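Local atomic coordinates of nicotinate phosphoribosyltransferase (Porphyromonas gingivalis, PDB entry 2IM5), a protein that probably catalyses ATP-dependent transfer of the phosphoribosyl group of 5-phospho-alpha-D-ribose 1-diphosphate to nicotinate, giving nicotinate D-ribonucleotide for NAD(+) synthesis. Residues A[65-76]-A[197-207]. Sequence-based numbering, arbitrary orientation.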
loop_
_atom_site.group_PDB
_atom_site.type_symbol
_atom_site.label_atom_id
_atom_site.label_comp_id
_atom_site.label_asym_id
_atom_site.label_seq_id
_atom_site.Cartn_x
_atom_site.Cartn_y
_atom_site.Cartn_z
ATOM N N ASP A 65 24.575 -0.923 6.363
ATOM C CA ASP A 65 23.839 -2.097 6.818
ATOM C C ASP A 65 22.523 -2.249 6.073
ATOM O O ASP A 65 22.112 -3.367 5.759
ATOM C CB ASP A 65 23.550 -2.032 8.322
ATOM C CG ASP A 65 24.786 -2.260 9.167
ATOM O OD1 ASP A 65 25.728 -2.927 8.680
ATOM O OD2 ASP A 65 24.809 -1.784 10.326
ATOM N N GLU A 66 21.858 -1.129 5.799
ATOM C CA GLU A 66 20.588 -1.183 5.086
ATOM C C GLU A 66 20.811 -1.682 3.667
ATOM O O GLU A 66 20.026 -2.470 3.152
ATOM C CB GLU A 66 19.917 0.189 5.078
ATOM C CG GLU A 66 19.561 0.672 6.476
ATOM C CD GLU A 66 18.890 2.033 6.477
ATOM O OE1 GLU A 66 19.318 2.917 5.700
ATOM O OE2 GLU A 66 17.943 2.216 7.270
ATOM N N LYS A 67 21.893 -1.234 3.043
ATOM C CA LYS A 67 22.203 -1.670 1.689
ATOM C C LYS A 67 22.431 -3.184 1.668
ATOM O O LYS A 67 21.934 -3.877 0.782
ATOM C CB LYS A 67 23.448 -0.954 1.157
ATOM C CG LYS A 67 23.768 -1.285 -0.286
ATOM C CD LYS A 67 25.088 -0.679 -0.742
ATOM C CE LYS A 67 25.460 -1.189 -2.129
ATOM N NZ LYS A 67 26.791 -0.699 -2.613
ATOM N N GLU A 68 23.183 -3.696 2.639
ATOM C CA GLU A 68 23.446 -5.134 2.723
ATOM C C GLU A 68 22.149 -5.894 2.967
ATOM O O GLU A 68 21.962 -7.000 2.456
ATOM C CB GLU A 68 24.433 -5.439 3.848
ATOM C CG GLU A 68 25.861 -5.029 3.540
ATOM C CD GLU A 68 26.783 -5.142 4.751
ATOM O OE1 GLU A 68 26.738 -6.188 5.447
ATOM O OE2 GLU A 68 27.555 -4.184 5.001
ATOM N N PHE A 69 21.257 -5.301 3.758
ATOM C CA PHE A 69 19.968 -5.918 4.037
ATOM C C PHE A 69 19.163 -6.034 2.736
ATOM O O PHE A 69 18.594 -7.083 2.435
ATOM C CB PHE A 69 19.183 -5.077 5.043
ATOM C CG PHE A 69 17.773 -5.543 5.252
ATOM C CD1 PHE A 69 17.506 -6.707 5.971
ATOM C CD2 PHE A 69 16.707 -4.825 4.712
ATOM C CE1 PHE A 69 16.193 -7.151 6.149
ATOM C CE2 PHE A 69 15.399 -5.255 4.882
ATOM C CZ PHE A 69 15.138 -6.426 5.606
ATOM N N LEU A 70 19.113 -4.950 1.969
ATOM C CA LEU A 70 18.371 -4.958 0.715
ATOM C C LEU A 70 18.910 -6.026 -0.232
ATOM O O LEU A 70 18.145 -6.735 -0.886
ATOM C CB LEU A 70 18.443 -3.587 0.030
ATOM C CG LEU A 70 17.772 -2.415 0.756
ATOM C CD1 LEU A 70 17.954 -1.147 -0.053
ATOM C CD2 LEU A 70 16.285 -2.708 0.956
ATOM N N GLN A 71 20.232 -6.142 -0.297
ATOM C CA GLN A 71 20.853 -7.124 -1.177
ATOM C C GLN A 71 20.523 -8.546 -0.745
ATOM O O GLN A 71 20.314 -9.420 -1.579
ATOM C CB GLN A 71 22.367 -6.924 -1.197
ATOM C CG GLN A 71 22.780 -5.549 -1.668
ATOM C CD GLN A 71 24.264 -5.286 -1.482
ATOM O OE1 GLN A 71 24.823 -5.551 -0.418
ATOM N NE2 GLN A 71 24.905 -4.746 -2.511
ATOM N N ARG A 72 20.449 -8.772 0.560
ATOM C CA ARG A 72 20.161 -10.110 1.060
ATOM C C ARG A 72 18.690 -10.475 1.158
ATOM O O ARG A 72 18.315 -11.594 0.825
ATOM C CB ARG A 72 20.816 -10.308 2.432
ATOM C CG ARG A 72 22.329 -10.239 2.368
ATOM C CD ARG A 72 22.988 -10.346 3.727
ATOM N NE ARG A 72 24.438 -10.220 3.601
ATOM C CZ ARG A 72 25.287 -10.190 4.623
ATOM N NH1 ARG A 72 24.842 -10.273 5.874
ATOM N NH2 ARG A 72 26.589 -10.082 4.395
ATOM N N GLU A 73 17.863 -9.534 1.597
ATOM C CA GLU A 73 16.448 -9.801 1.785
ATOM C C GLU A 73 15.487 -9.383 0.686
ATOM O O GLU A 73 14.358 -9.869 0.643
ATOM C CB GLU A 73 15.997 -9.193 3.109
ATOM C CG GLU A 73 16.713 -9.784 4.304
ATOM C CD GLU A 73 16.593 -11.295 4.351
ATOM O OE1 GLU A 73 15.445 -11.798 4.326
ATOM O OE2 GLU A 73 17.641 -11.976 4.404
ATOM N N LEU A 74 15.903 -8.476 -0.189
ATOM C CA LEU A 74 15.028 -8.043 -1.284
ATOM C C LEU A 74 15.773 -8.213 -2.599
ATOM O O LEU A 74 15.956 -7.250 -3.358
ATOM C CB LEU A 74 14.600 -6.581 -1.104
ATOM C CG LEU A 74 13.570 -6.267 -0.006
ATOM C CD1 LEU A 74 14.204 -6.441 1.364
ATOM C CD2 LEU A 74 13.066 -4.834 -0.173
ATOM N N PRO A 75 16.204 -9.456 -2.891
ATOM C CA PRO A 75 16.942 -9.784 -4.113
ATOM C C PRO A 75 16.214 -9.485 -5.415
ATOM O O PRO A 75 16.858 -9.341 -6.450
ATOM C CB PRO A 75 17.255 -11.272 -3.940
ATOM C CG PRO A 75 16.063 -11.764 -3.180
ATOM C CD PRO A 75 15.880 -10.684 -2.136
ATOM N N TYR A 76 14.884 -9.404 -5.381
ATOM C CA TYR A 76 14.153 -9.089 -6.607
ATOM C C TYR A 76 14.422 -7.638 -7.042
ATOM O O TYR A 76 14.051 -7.234 -8.146
ATOM C CB TYR A 76 12.651 -9.355 -6.440
ATOM C CG TYR A 76 12.129 -9.089 -5.056
ATOM C CD1 TYR A 76 11.807 -7.797 -4.649
ATOM C CD2 TYR A 76 12.005 -10.128 -4.131
ATOM C CE1 TYR A 76 11.375 -7.538 -3.344
ATOM C CE2 TYR A 76 11.575 -9.882 -2.822
ATOM C CZ TYR A 76 11.267 -8.587 -2.439
ATOM O OH TYR A 76 10.872 -8.331 -1.146
ATOM N N VAL A 197 9.804 -1.888 5.524
ATOM C CA VAL A 197 11.138 -2.440 5.268
ATOM C C VAL A 197 12.133 -2.183 6.398
ATOM O O VAL A 197 12.925 -3.065 6.747
ATOM C CB VAL A 197 11.706 -1.903 3.938
ATOM C CG1 VAL A 197 13.017 -2.610 3.597
ATOM C CG2 VAL A 197 10.678 -2.111 2.829
ATOM N N HIS A 198 12.084 -0.981 6.970
ATOM C CA HIS A 198 12.960 -0.615 8.074
ATOM C C HIS A 198 12.762 -1.514 9.302
ATOM O O HIS A 198 13.733 -2.013 9.889
ATOM C CB HIS A 198 12.724 0.839 8.482
ATOM C CG HIS A 198 13.263 1.178 9.837
ATOM N ND1 HIS A 198 14.596 1.045 10.165
ATOM C CD2 HIS A 198 12.644 1.638 10.951
ATOM C CE1 HIS A 198 14.776 1.413 11.422
ATOM N NE2 HIS A 198 13.607 1.777 11.921
ATOM N N LEU A 199 11.508 -1.711 9.696
ATOM C CA LEU A 199 11.225 -2.539 10.853
ATOM C C LEU A 199 11.467 -4.025 10.580
ATOM O O LEU A 199 11.705 -4.799 11.505
ATOM C CB LEU A 199 9.795 -2.290 11.335
ATOM C CG LEU A 199 9.607 -0.872 11.900
ATOM C CD1 LEU A 199 8.180 -0.682 12.391
ATOM C CD2 LEU A 199 10.607 -0.637 13.045
ATOM N N ALA A 200 11.406 -4.426 9.313
ATOM C CA ALA A 200 11.656 -5.817 8.960
ATOM C C ALA A 200 13.154 -6.035 9.155
ATOM O O ALA A 200 13.596 -7.083 9.623
ATOM C CB ALA A 200 11.270 -6.077 7.513
ATOM N N HIS A 201 13.927 -5.019 8.794
ATOM C CA HIS A 201 15.373 -5.061 8.931
ATOM C C HIS A 201 15.723 -5.105 10.415
ATOM O O HIS A 201 16.461 -5.980 10.870
ATOM C CB HIS A 201 15.992 -3.813 8.297
ATOM C CG HIS A 201 17.473 -3.702 8.493
ATOM N ND1 HIS A 201 18.143 -2.500 8.416
ATOM C CD2 HIS A 201 18.417 -4.643 8.741
ATOM C CE1 HIS A 201 19.435 -2.704 8.608
ATOM N NE2 HIS A 201 19.627 -3.995 8.807
ATOM N N LYS A 202 15.172 -4.155 11.162
ATOM C CA LYS A 202 15.420 -4.049 12.594
ATOM C C LYS A 202 15.029 -5.282 13.415
ATOM O O LYS A 202 15.779 -5.706 14.297
ATOM C CB LYS A 202 14.691 -2.827 13.155
ATOM C CG LYS A 202 14.804 -2.689 14.656
ATOM C CD LYS A 202 14.282 -1.346 15.147
ATOM C CE LYS A 202 14.373 -1.272 16.672
ATOM N NZ LYS A 202 13.990 0.061 17.185
ATOM N N HIS A 203 13.865 -5.852 13.125
ATOM C CA HIS A 203 13.384 -7.004 13.873
ATOM C C HIS A 203 13.613 -8.362 13.221
ATOM O O HIS A 203 13.104 -9.375 13.703
ATOM C CB HIS A 203 11.900 -6.822 14.183
ATOM C CG HIS A 203 11.613 -5.643 15.057
ATOM N ND1 HIS A 203 12.038 -5.565 16.366
ATOM C CD2 HIS A 203 10.970 -4.478 14.801
ATOM C CE1 HIS A 203 11.670 -4.403 16.878
ATOM N NE2 HIS A 203 11.020 -3.724 15.949
ATOM N N GLY A 204 14.376 -8.382 12.134
ATOM C CA GLY A 204 14.680 -9.633 11.456
ATOM C C GLY A 204 13.466 -10.375 10.934
ATOM O O GLY A 204 13.351 -11.587 11.100
ATOM N N LEU A 205 12.556 -9.648 10.301
ATOM C CA LEU A 205 11.351 -10.244 9.750
ATOM C C LEU A 205 11.393 -10.170 8.227
ATOM O O LEU A 205 12.184 -9.422 7.658
ATOM C CB LEU A 205 10.119 -9.482 10.249
ATOM C CG LEU A 205 9.866 -9.442 11.761
ATOM C CD1 LEU A 205 8.715 -8.478 12.046
ATOM C CD2 LEU A 205 9.539 -10.846 12.278
ATOM N N ARG A 206 10.541 -10.952 7.575
ATOM C CA ARG A 206 10.443 -10.931 6.123
ATOM C C ARG A 206 9.668 -9.666 5.745
ATOM O O ARG A 206 8.846 -9.184 6.530
ATOM C CB ARG A 206 9.645 -12.134 5.610
ATOM C CG ARG A 206 10.340 -13.482 5.689
ATOM C CD ARG A 206 9.485 -14.553 5.011
ATOM N NE ARG A 206 8.297 -14.885 5.793
ATOM C CZ ARG A 206 8.267 -15.795 6.764
ATOM N NH1 ARG A 206 9.358 -16.479 7.074
ATOM N NH2 ARG A 206 7.149 -16.013 7.441
ATOM N N VAL A 207 9.934 -9.120 4.560
ATOM C CA VAL A 207 9.180 -7.957 4.117
ATOM C C VAL A 207 7.970 -8.564 3.425
ATOM O O VAL A 207 8.058 -9.660 2.878
ATOM C CB VAL A 207 9.959 -7.073 3.120
ATOM C CG1 VAL A 207 11.123 -6.402 3.830
ATOM C CG2 VAL A 207 10.451 -7.906 1.947
HETATM O O HOH W 1 16.864 0.108 8.724
HETATM O O HOH W 2 12.530 -10.703 3.185
#
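F69 and H201 lie in an offset stack, ring centroids 4.6 Å apart and planes 25° from parallel, their side chains sliding past each other in opposite directions. Each beta carbon covers the other's ring: H201 CB sits 3.6 Å from the F69 ring centroid, almost on the ring normal, and F69 CB lies 3.9 Å from the H201 centroid, displaced toward its rim. Both CG atoms are anti to their backbone N (chi1 172° for F69), which lays the two rings alongside each other between helices crossing at 93°. The other face of F69 carries CB of E73, one turn on, so the phenyl is clamped from both sides; V197 CG1 meets its edge in plane, 3.8 Å from F69 CE2. The apolar packing continues with L70 against V197, and L74 against both V197 and V207, L74 CD1 lying 3.9 Å from V207 CG1. L12 of helix 12-24 also touches L74 and V207. The contact thus fastens helix 64-73, in the N-terminal part of the NAPRTase chain, to the parallel-stranded part, consistent with the TIM-barrel-like fold of the NAPRTase family: helix 197-203 follows strand 191-194 and, through a Schellman turn at G204, leads into the short, weakly bonded strand at about 206-207. Polar links here run through water, and no direct hydrogen bond joins the two segments. Beside the stack, one water donates to E66 OE2 (2.8 Å) and also bonds H198 ND1 and H201 ND1, which probably helps to fix the rotation of the H201 ring; E66 OE2 is held by S6 OG as well. Past the far end of F69 the grip slackens: a second water accepts a weak bond from V207 N and donates to E73 O at 3.2 Å and, weakly, to E73 OE1.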